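Local coordinates for RNA N6-adenosine-methyltransferase METTL16 (Homo sapiens, PDB 6M1U), which transfers methyl groups to the N6 position of adenosines in RNA, U6 small nuclear RNA among them, its vertebrate conserved region probably assisting in RNA binding, at residues A10-E15 with N147-L152; T36-I41 with V59-T64. All coordinates share one frame; numbering follows the deposited sequence.

Overall arrangement
Both contacts belong to one alpha-beta domain, in which a five-stranded antiparallel sheet carries helices 10-20, 30-44 and 136-153. Interaction 1 joins the first and last of these helices. Interaction 2 lays helix 30-44 on strand 58-67, next to the edge strand 48-52. Along the chain, both segments of interaction 2 fall between those of interaction 1. Their centres are about 15 Å apart. They touch directly: L152 packs on W37, and Q148 packs on I41. Helix 136-153 thus meets helix 10-20 through one contact and helix 30-44 beside the other. Interaction 1 brings segments near both chain ends together, and interaction 2 packs a helix on the sheet.

Interaction 1 of 2, residues A10-E15 with N147-L152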
ATOM      1  N   ALA A  10      12.691  -4.497  -7.017  1.00 93.74           N
ATOM      2  CA  ALA A  10      13.803  -3.873  -6.297  1.00 92.72           C
ATOM      3  C   ALA A  10      14.316  -2.620  -6.994  1.00 92.74           C
ATOM      4  O   ALA A  10      14.936  -1.772  -6.339  1.00 92.32           O
ATOM      5  CB  ALA A  10      14.942  -4.873  -6.105  1.00 95.84           C
ATOM      6  N   SER A  11      14.071  -2.491  -8.305  1.00 91.79           N
ATOM      7  CA  SER A  11      14.342  -1.244  -9.012  1.00 92.20           C
ATOM      8  C   SER A  11      13.259  -0.202  -8.761  1.00 87.15           C
ATOM      9  O   SER A  11      13.563   0.985  -8.584  1.00 87.67           O
ATOM     10  CB  SER A  11      14.453  -1.517 -10.496  1.00 94.62           C
ATOM     11  OG  SER A  11      13.298  -2.213 -10.892  1.00 93.17           O
ATOM     12  N   VAL A  12      11.990  -0.608  -8.765  1.00 83.73           N
ATOM     13  CA  VAL A  12      10.948   0.353  -8.414  1.00 80.89           C
ATOM     14  C   VAL A  12      11.168   0.875  -6.995  1.00 80.25           C
ATOM     15  O   VAL A  12      10.976   2.069  -6.718  1.00 79.10           O
ATOM     16  CB  VAL A  12       9.543  -0.259  -8.585  1.00 78.44           C
ATOM     17  CG1 VAL A  12       8.483   0.841  -8.585  1.00 77.09           C
ATOM     18  CG2 VAL A  12       9.468  -1.047  -9.865  1.00 80.00           C
ATOM     19  N   MET A  13      11.605   0.012  -6.080  1.00 81.09           N
ATOM     20  CA  MET A  13      11.968   0.524  -4.766  1.00 81.38           C
ATOM     21  C   MET A  13      13.064   1.576  -4.880  1.00 83.86           C
ATOM     22  O   MET A  13      12.895   2.710  -4.415  1.00 83.62           O
ATOM     23  CB  MET A  13      12.399  -0.609  -3.852  1.00 81.67           C
ATOM     24  CG  MET A  13      11.253  -1.456  -3.394  1.00 79.71           C
ATOM     25  SD  MET A  13      11.893  -2.815  -2.423  1.00 81.27           S
ATOM     26  CE  MET A  13      10.991  -2.565  -0.931  1.00 78.23           C
ATOM     27  N   LYS A  14      14.178   1.233  -5.539  1.00 86.08           N
ATOM     28  CA  LYS A  14      15.256   2.199  -5.713  1.00 89.37           C
ATOM     29  C   LYS A  14      14.723   3.543  -6.201  1.00 87.10           C
ATOM     30  O   LYS A  14      15.091   4.596  -5.672  1.00 86.90           O
ATOM     31  CB  LYS A  14      16.318   1.646  -6.674  1.00 95.56           C
ATOM     32  CG  LYS A  14      17.150   0.443  -6.129  1.00 99.39           C
ATOM     33  CD  LYS A  14      18.459   0.155  -6.939  1.00105.75           C
ATOM     34  CE  LYS A  14      18.467  -1.213  -7.661  1.00107.69           C
ATOM     35  NZ  LYS A  14      18.984  -2.354  -6.853  1.00108.52           N
ATOM     36  N   GLU A  15      13.814   3.532  -7.169  1.00 86.38           N
ATOM     37  CA  GLU A  15      13.275   4.799  -7.640  1.00 85.70           C
ATOM     38  C   GLU A  15      12.388   5.465  -6.594  1.00 81.38           C
ATOM     39  O   GLU A  15      12.371   6.698  -6.485  1.00 81.71           O
ATOM     40  CB  GLU A  15      12.497   4.591  -8.933  1.00 88.16           C
ATOM     41  CG  GLU A  15      12.644   5.729  -9.920  1.00 92.90           C
ATOM     42  CD  GLU A  15      14.095   6.059 -10.175  1.00 99.00           C
ATOM     43  OE1 GLU A  15      14.513   7.191  -9.851  1.00100.93           O
ATOM     44  OE2 GLU A  15      14.823   5.175 -10.679  1.00102.16           O
ATOM     45  N   ASN A 147      -1.476   1.257  -8.802  1.00 85.99           N
ATOM     46  CA  ASN A 147      -1.455   2.210  -9.907  1.00 87.71           C
ATOM     47  C   ASN A 147      -0.822   3.517  -9.466  1.00 85.66           C
ATOM     48  O   ASN A 147       0.048   4.059 -10.156  1.00 88.60           O
ATOM     49  CB  ASN A 147      -2.867   2.434 -10.457  1.00 86.14           C
ATOM     50  CG  ASN A 147      -3.287   1.350 -11.475  1.00 87.15           C
ATOM     51  OD1 ASN A 147      -2.607   0.317 -11.646  1.00 86.42           O
ATOM     52  ND2 ASN A 147      -4.416   1.583 -12.148  1.00 88.71           N
ATOM     53  N   GLN A 148      -1.194   3.998  -8.283  1.00 85.77           N
ATOM     54  CA  GLN A 148      -0.610   5.237  -7.784  1.00 86.24           C
ATOM     55  C   GLN A 148       0.902   5.108  -7.634  1.00 86.40           C
ATOM     56  O   GLN A 148       1.637   6.056  -7.933  1.00 87.11           O
ATOM     57  CB  GLN A 148      -1.266   5.634  -6.459  1.00 88.13           C
ATOM     58  CG  GLN A 148      -1.342   7.139  -6.263  1.00 91.87           C
ATOM     59  CD  GLN A 148      -2.103   7.838  -7.381  1.00 95.79           C
ATOM     60  OE1 GLN A 148      -3.300   7.642  -7.547  1.00 96.80           O
ATOM     61  NE2 GLN A 148      -1.401   8.657  -8.155  1.00 98.42           N
ATOM     62  N   ILE A 149       1.387   3.936  -7.193  1.00 83.26           N
ATOM     63  CA  ILE A 149       2.830   3.741  -7.035  1.00 81.95           C
ATOM     64  C   ILE A 149       3.539   3.992  -8.348  1.00 84.49           C
ATOM     65  O   ILE A 149       4.553   4.698  -8.401  1.00 85.68           O
ATOM     66  CB  ILE A 149       3.167   2.333  -6.512  1.00 78.38           C
ATOM     67  CG1 ILE A 149       3.029   2.262  -4.988  1.00 75.10           C
ATOM     68  CG2 ILE A 149       4.581   1.938  -6.951  1.00 79.47           C
ATOM     69  CD1 ILE A 149       3.422   0.900  -4.421  1.00 73.99           C
ATOM     70  N   PHE A 150       3.006   3.441  -9.429  1.00 85.81           N
ATOM     71  CA  PHE A 150       3.734   3.522 -10.678  1.00 90.85           C
ATOM     72  C   PHE A 150       3.599   4.886 -11.322  1.00 91.01           C
ATOM     73  O   PHE A 150       4.500   5.300 -12.044  1.00 93.41           O
ATOM     74  CB  PHE A 150       3.312   2.377 -11.603  1.00 94.41           C
ATOM     75  CG  PHE A 150       3.916   1.050 -11.204  1.00 97.03           C
ATOM     76  CD1 PHE A 150       5.232   0.749 -11.536  1.00100.25           C
ATOM     77  CD2 PHE A 150       3.195   0.142 -10.431  1.00 96.33           C
ATOM     78  CE1 PHE A 150       5.802  -0.445 -11.141  1.00100.43           C
ATOM     79  CE2 PHE A 150       3.751  -1.060 -10.026  1.00 96.26           C
ATOM     80  CZ  PHE A 150       5.054  -1.356 -10.383  1.00 98.43           C
ATOM     81  N   ARG A 151       2.548   5.639 -11.031  1.00 91.99           N
ATOM     82  CA  ARG A 151       2.587   7.033 -11.453  1.00 95.02           C
ATOM     83  C   ARG A 151       3.773   7.759 -10.814  1.00 93.84           C
ATOM     84  O   ARG A 151       4.536   8.440 -11.511  1.00 95.80           O
ATOM     85  CB  ARG A 151       1.259   7.724 -11.146  1.00 97.20           C
ATOM     86  CG  ARG A 151       0.147   7.173 -12.009  1.00100.82           C
ATOM     87  CD  ARG A 151      -0.993   8.148 -12.198  1.00104.65           C
ATOM     88  NE  ARG A 151      -0.830   8.947 -13.411  1.00111.02           N
ATOM     89  CZ  ARG A 151      -1.760   9.775 -13.888  1.00116.03           C
ATOM     90  NH1 ARG A 151      -2.924   9.907 -13.246  1.00115.70           N
ATOM     91  NH2 ARG A 151      -1.525  10.465 -15.004  1.00120.48           N
ATOM     92  N   LEU A 152       3.977   7.569  -9.503  1.00 90.89           N
ATOM     93  CA  LEU A 152       5.110   8.187  -8.811  1.00 90.34           C
ATOM     94  C   LEU A 152       6.441   7.832  -9.476  1.00 92.72           C
ATOM     95  O   LEU A 152       7.333   8.681  -9.595  1.00 94.91           O
ATOM     96  CB  LEU A 152       5.133   7.748  -7.342  1.00 87.23           C
ATOM     97  CG  LEU A 152       4.051   8.161  -6.344  1.00 84.35           C
ATOM     98  CD1 LEU A 152       4.133   7.262  -5.115  1.00 81.63           C
ATOM     99  CD2 LEU A 152       4.207   9.611  -5.949  1.00 85.92           C
TER
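V12 and F150 meet with their side chains crossing at about a right angle. Both methyls of V12 reach the same ring corner. CG1 of V12 lies 3.9 Å from CE1 of F150, and CG2 of V12 is equally far from that CE1. The CG1 methyl approaches the ring obliquely. The open fork of the valine therefore faces a single ring carbon.

The two side chains get there differently. The CB of V12 points at helix 136-153 from the start. With CG1 anti to the backbone N (chi1 -165°) and CG2 anti to the carbonyl carbon, both of its methyls are turned to CE1. F150 leaves its backbone across the line to helix 10-20, and its ring then swings closer.

I149 adds a second, looser touch. Its CG2 is 4.4 Å from CG1 of V12. The same CG2 sits 4.2 Å above the plane of the F150 ring, offset toward the rim. One methyl of I149 thus lies near both partners of the main pair.

The backbones stay well apart, with the CA atoms of V12 and F150 8.2 Å from each other. The contact is small, burying 95 Å² in all. It lies at the border of the core: I149 is buried and also packs on F6 and V8 of strand 4-8, whereas F150 is exposed. V153, one turn beyond I149 on helix 136-153, also touches V12 and extends the seam.

This is plain helix-to-helix packing between the first and last helices of the domain. Carbon meets carbon throughout, and neither a charge nor a polar bond sets the geometry. What results is a small, nondirectional apolar contact that partly covers V12 and the exposed ring of F150.

Interaction 2 of 2, residues T36-I41 with V59-T64; sequences TWIEKI and VSLFLT
I38 begins the contact of helix 30-44 with strand 58-67, by laying a methyl against L61. Its CG2 is 4.0 Å from CD1 of L61. This is the branch anti to the backbone N, and that placement carries it to the leucine. The CB of I38 points at the strand, and the CB of L61 points back at the helix. Both residues are buried. I38 also packs on V116 of strand 108-119, so its side chain bridges two neighbouring strands of the sheet.

E39 follows, and its aliphatic part crosses the same leucine at a slant. CG of E39 sits 3.8 Å from CD2 of L61 and 3.9 Å from CD1 of L61. It faces the notch of the leucine fork, about equally far from both methyls. E39 starts out across the line to the strand, but its chain is extended beyond CG (chi2 170°), which brings the carboxylate nearer. OE2 of E39 ends 3.4 Å from CD2 of L61. OE2 also forms a salt bridge with NE of R51, on the adjoining edge strand 48-52. The side chain of R51 touches L61 as well.

L61 is therefore the single strand residue that receives both helix residues. The backbones stand off from each other, the CA atoms of E39 and L61 being 8.1 Å apart. In all, 129 Å² is buried. L42, one turn after I38, also touches L61 and continues the helix face over the sheet.

This is helix-on-sheet packing in the core of an alpha-beta domain. A methyl pair and a glutamate methylene supply the apolar cover. E39 serves two roles: its CG packs on L61 while its OE2 is salt-bridged to R51. The apolar face and the polar rim of the helix-sheet joint thus meet in one residue.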
ATOM      1  N   THR A  36       5.812   3.903   3.487  1.00 61.81           N
ATOM      2  CA  THR A  36       5.511   5.317   3.675  1.00 61.27           C
ATOM      3  C   THR A  36       4.987   5.971   2.399  1.00 62.42           C
ATOM      4  O   THR A  36       4.367   7.037   2.485  1.00 62.03           O
ATOM      5  CB  THR A  36       6.730   6.088   4.169  1.00 62.18           C
ATOM      6  OG1 THR A  36       7.632   6.243   3.080  1.00 63.65           O
ATOM      7  CG2 THR A  36       7.440   5.354   5.292  1.00 63.37           C
ATOM      8  N   TRP A  37       5.223   5.370   1.219  1.00 60.41           N
ATOM      9  CA  TRP A  37       4.551   5.867   0.023  1.00 61.02           C
ATOM     10  C   TRP A  37       3.108   5.384  -0.036  1.00 58.51           C
ATOM     11  O   TRP A  37       2.217   6.135  -0.454  1.00 59.06           O
ATOM     12  CB  TRP A  37       5.292   5.459  -1.244  1.00 60.06           C
ATOM     13  CG  TRP A  37       6.427   6.360  -1.609  1.00 61.05           C
ATOM     14  CD1 TRP A  37       7.765   6.025  -1.681  1.00 63.16           C
ATOM     15  CD2 TRP A  37       6.349   7.747  -1.955  1.00 61.93           C
ATOM     16  NE1 TRP A  37       8.519   7.130  -2.052  1.00 65.23           N
ATOM     17  CE2 TRP A  37       7.672   8.193  -2.230  1.00 64.49           C
ATOM     18  CE3 TRP A  37       5.294   8.661  -2.073  1.00 60.71           C
ATOM     19  CZ2 TRP A  37       7.952   9.501  -2.598  1.00 66.44           C
ATOM     20  CZ3 TRP A  37       5.589   9.966  -2.444  1.00 62.87           C
ATOM     21  CH2 TRP A  37       6.898  10.369  -2.697  1.00 65.68           C
ATOM     22  N   ILE A  38       2.839   4.145   0.376  1.00 59.05           N
ATOM     23  CA  ILE A  38       1.441   3.742   0.518  1.00 59.60           C
ATOM     24  C   ILE A  38       0.736   4.623   1.554  1.00 61.88           C
ATOM     25  O   ILE A  38      -0.418   5.032   1.367  1.00 61.74           O
ATOM     26  CB  ILE A  38       1.335   2.248   0.869  1.00 57.71           C
ATOM     27  CG1 ILE A  38       1.899   1.398  -0.261  1.00 58.56           C
ATOM     28  CG2 ILE A  38      -0.096   1.865   1.031  1.00 57.04           C
ATOM     29  CD1 ILE A  38       2.129  -0.046   0.123  1.00 58.24           C
ATOM     30  N   GLU A  39       1.435   4.971   2.643  1.00 66.07           N
ATOM     31  CA  GLU A  39       0.834   5.843   3.651  1.00 68.36           C
ATOM     32  C   GLU A  39       0.502   7.203   3.061  1.00 69.13           C
ATOM     33  O   GLU A  39      -0.559   7.770   3.346  1.00 68.24           O
ATOM     34  CB  GLU A  39       1.771   5.986   4.847  1.00 74.50           C
ATOM     35  CG  GLU A  39       1.844   4.753   5.724  1.00 77.42           C
ATOM     36  CD  GLU A  39       2.951   4.808   6.775  1.00 80.82           C
ATOM     37  OE1 GLU A  39       3.879   5.645   6.680  1.00 82.98           O
ATOM     38  OE2 GLU A  39       2.884   3.990   7.716  1.00 82.83           O
ATOM     39  N   LYS A  40       1.381   7.727   2.199  1.00 68.35           N
ATOM     40  CA  LYS A  40       1.082   8.973   1.502  1.00 69.25           C
ATOM     41  C   LYS A  40      -0.150   8.816   0.609  1.00 66.10           C
ATOM     42  O   LYS A  40      -1.041   9.669   0.602  1.00 66.87           O
ATOM     43  CB  LYS A  40       2.301   9.405   0.682  1.00 70.15           C
ATOM     44  CG  LYS A  40       2.484  10.911   0.556  1.00 73.16           C
ATOM     45  CD  LYS A  40       1.674  11.487  -0.581  1.00 75.27           C
ATOM     46  CE  LYS A  40       1.379  12.960  -0.318  1.00 78.14           C
ATOM     47  NZ  LYS A  40       0.991  13.686  -1.581  1.00 80.20           N
ATOM     48  N   ILE A  41      -0.228   7.711  -0.127  1.00 65.98           N
ATOM     49  CA  ILE A  41      -1.330   7.511  -1.061  1.00 65.84           C
ATOM     50  C   ILE A  41      -2.655   7.411  -0.320  1.00 67.11           C
ATOM     51  O   ILE A  41      -3.689   7.917  -0.783  1.00 67.61           O
ATOM     52  CB  ILE A  41      -1.062   6.252  -1.903  1.00 66.10           C
ATOM     53  CG1 ILE A  41       0.103   6.508  -2.856  1.00 67.38           C
ATOM     54  CG2 ILE A  41      -2.362   5.771  -2.586  1.00 65.90           C
ATOM     55  CD1 ILE A  41       0.727   5.277  -3.355  1.00 66.98           C
ATOM     56  N   VAL A  59       6.514  -4.572   7.169  1.00 64.14           N
ATOM     57  CA  VAL A  59       5.810  -3.453   7.784  1.00 61.91           C
ATOM     58  C   VAL A  59       4.326  -3.582   7.458  1.00 60.83           C
ATOM     59  O   VAL A  59       3.972  -3.938   6.330  1.00 60.95           O
ATOM     60  CB  VAL A  59       6.341  -2.111   7.267  1.00 57.04           C
ATOM     61  CG1 VAL A  59       5.642  -0.941   7.969  1.00 54.92           C
ATOM     62  CG2 VAL A  59       7.835  -2.057   7.415  1.00 57.29           C
ATOM     63  N   SER A  60       3.456  -3.299   8.430  1.00 63.52           N
ATOM     64  CA  SER A  60       2.023  -3.494   8.254  1.00 63.94           C
ATOM     65  C   SER A  60       1.252  -2.204   8.494  1.00 63.68           C
ATOM     66  O   SER A  60       1.503  -1.491   9.472  1.00 64.06           O
ATOM     67  CB  SER A  60       1.479  -4.561   9.205  1.00 67.53           C
ATOM     68  OG  SER A  60       2.235  -5.752   9.106  1.00 70.87           O
ATOM     69  N   LEU A  61       0.288  -1.938   7.616  1.00 62.27           N
ATOM     70  CA  LEU A  61      -0.739  -0.933   7.831  1.00 60.55           C
ATOM     71  C   LEU A  61      -2.072  -1.610   8.100  1.00 60.53           C
ATOM     72  O   LEU A  61      -2.452  -2.526   7.372  1.00 59.95           O
ATOM     73  CB  LEU A  61      -0.920  -0.069   6.607  1.00 61.57           C
ATOM     74  CG  LEU A  61       0.285   0.739   6.283  1.00 62.97           C
ATOM     75  CD1 LEU A  61      -0.059   1.464   4.995  1.00 63.78           C
ATOM     76  CD2 LEU A  61       0.472   1.660   7.469  1.00 63.47           C
ATOM     77  N   PHE A  62      -2.790  -1.151   9.112  1.00 58.82           N
ATOM     78  CA  PHE A  62      -4.205  -1.462   9.238  1.00 58.11           C
ATOM     79  C   PHE A  62      -4.988  -0.254   8.743  1.00 57.80           C
ATOM     80  O   PHE A  62      -4.720   0.878   9.169  1.00 56.16           O
ATOM     81  CB  PHE A  62      -4.606  -1.793  10.677  1.00 57.33           C
ATOM     82  CG  PHE A  62      -6.007  -2.312  10.794  1.00 56.52           C
ATOM     83  CD1 PHE A  62      -7.079  -1.447  10.944  1.00 56.78           C
ATOM     84  CD2 PHE A  62      -6.265  -3.669  10.710  1.00 56.54           C
ATOM     85  CE1 PHE A  62      -8.363  -1.935  11.028  1.00 56.96           C
ATOM     86  CE2 PHE A  62      -7.566  -4.152  10.782  1.00 57.14           C
ATOM     87  CZ  PHE A  62      -8.600  -3.289  10.948  1.00 57.28           C
ATOM     88  N   LEU A  63      -5.932  -0.478   7.830  1.00 57.52           N
ATOM     89  CA  LEU A  63      -6.633   0.653   7.248  1.00 59.43           C
ATOM     90  C   LEU A  63      -8.140   0.436   7.278  1.00 59.35           C
ATOM     91  O   LEU A  63      -8.639  -0.688   7.274  1.00 62.43           O
ATOM     92  CB  LEU A  63      -6.157   0.956   5.819  1.00 55.16           C
ATOM     93  CG  LEU A  63      -6.723   0.023   4.784  1.00 53.67           C
ATOM     94  CD1 LEU A  63      -7.802   0.718   3.981  1.00 54.21           C
ATOM     95  CD2 LEU A  63      -5.612  -0.454   3.908  1.00 52.64           C
ATOM     96  N   THR A  64      -8.850   1.552   7.327  1.00 64.49           N
ATOM     97  CA  THR A  64     -10.299   1.597   7.431  1.00 67.39           C
ATOM     98  C   THR A  64     -10.763   2.539   6.337  1.00 70.33           C
ATOM     99  O   THR A  64     -10.510   3.745   6.418  1.00 73.95           O
ATOM    100  CB  THR A  64     -10.723   2.104   8.809  1.00 71.55           C
ATOM    101  OG1 THR A  64     -10.342   1.151   9.802  1.00 72.86           O
ATOM    102  CG2 THR A  64     -12.193   2.292   8.870  1.00 74.97           C
TER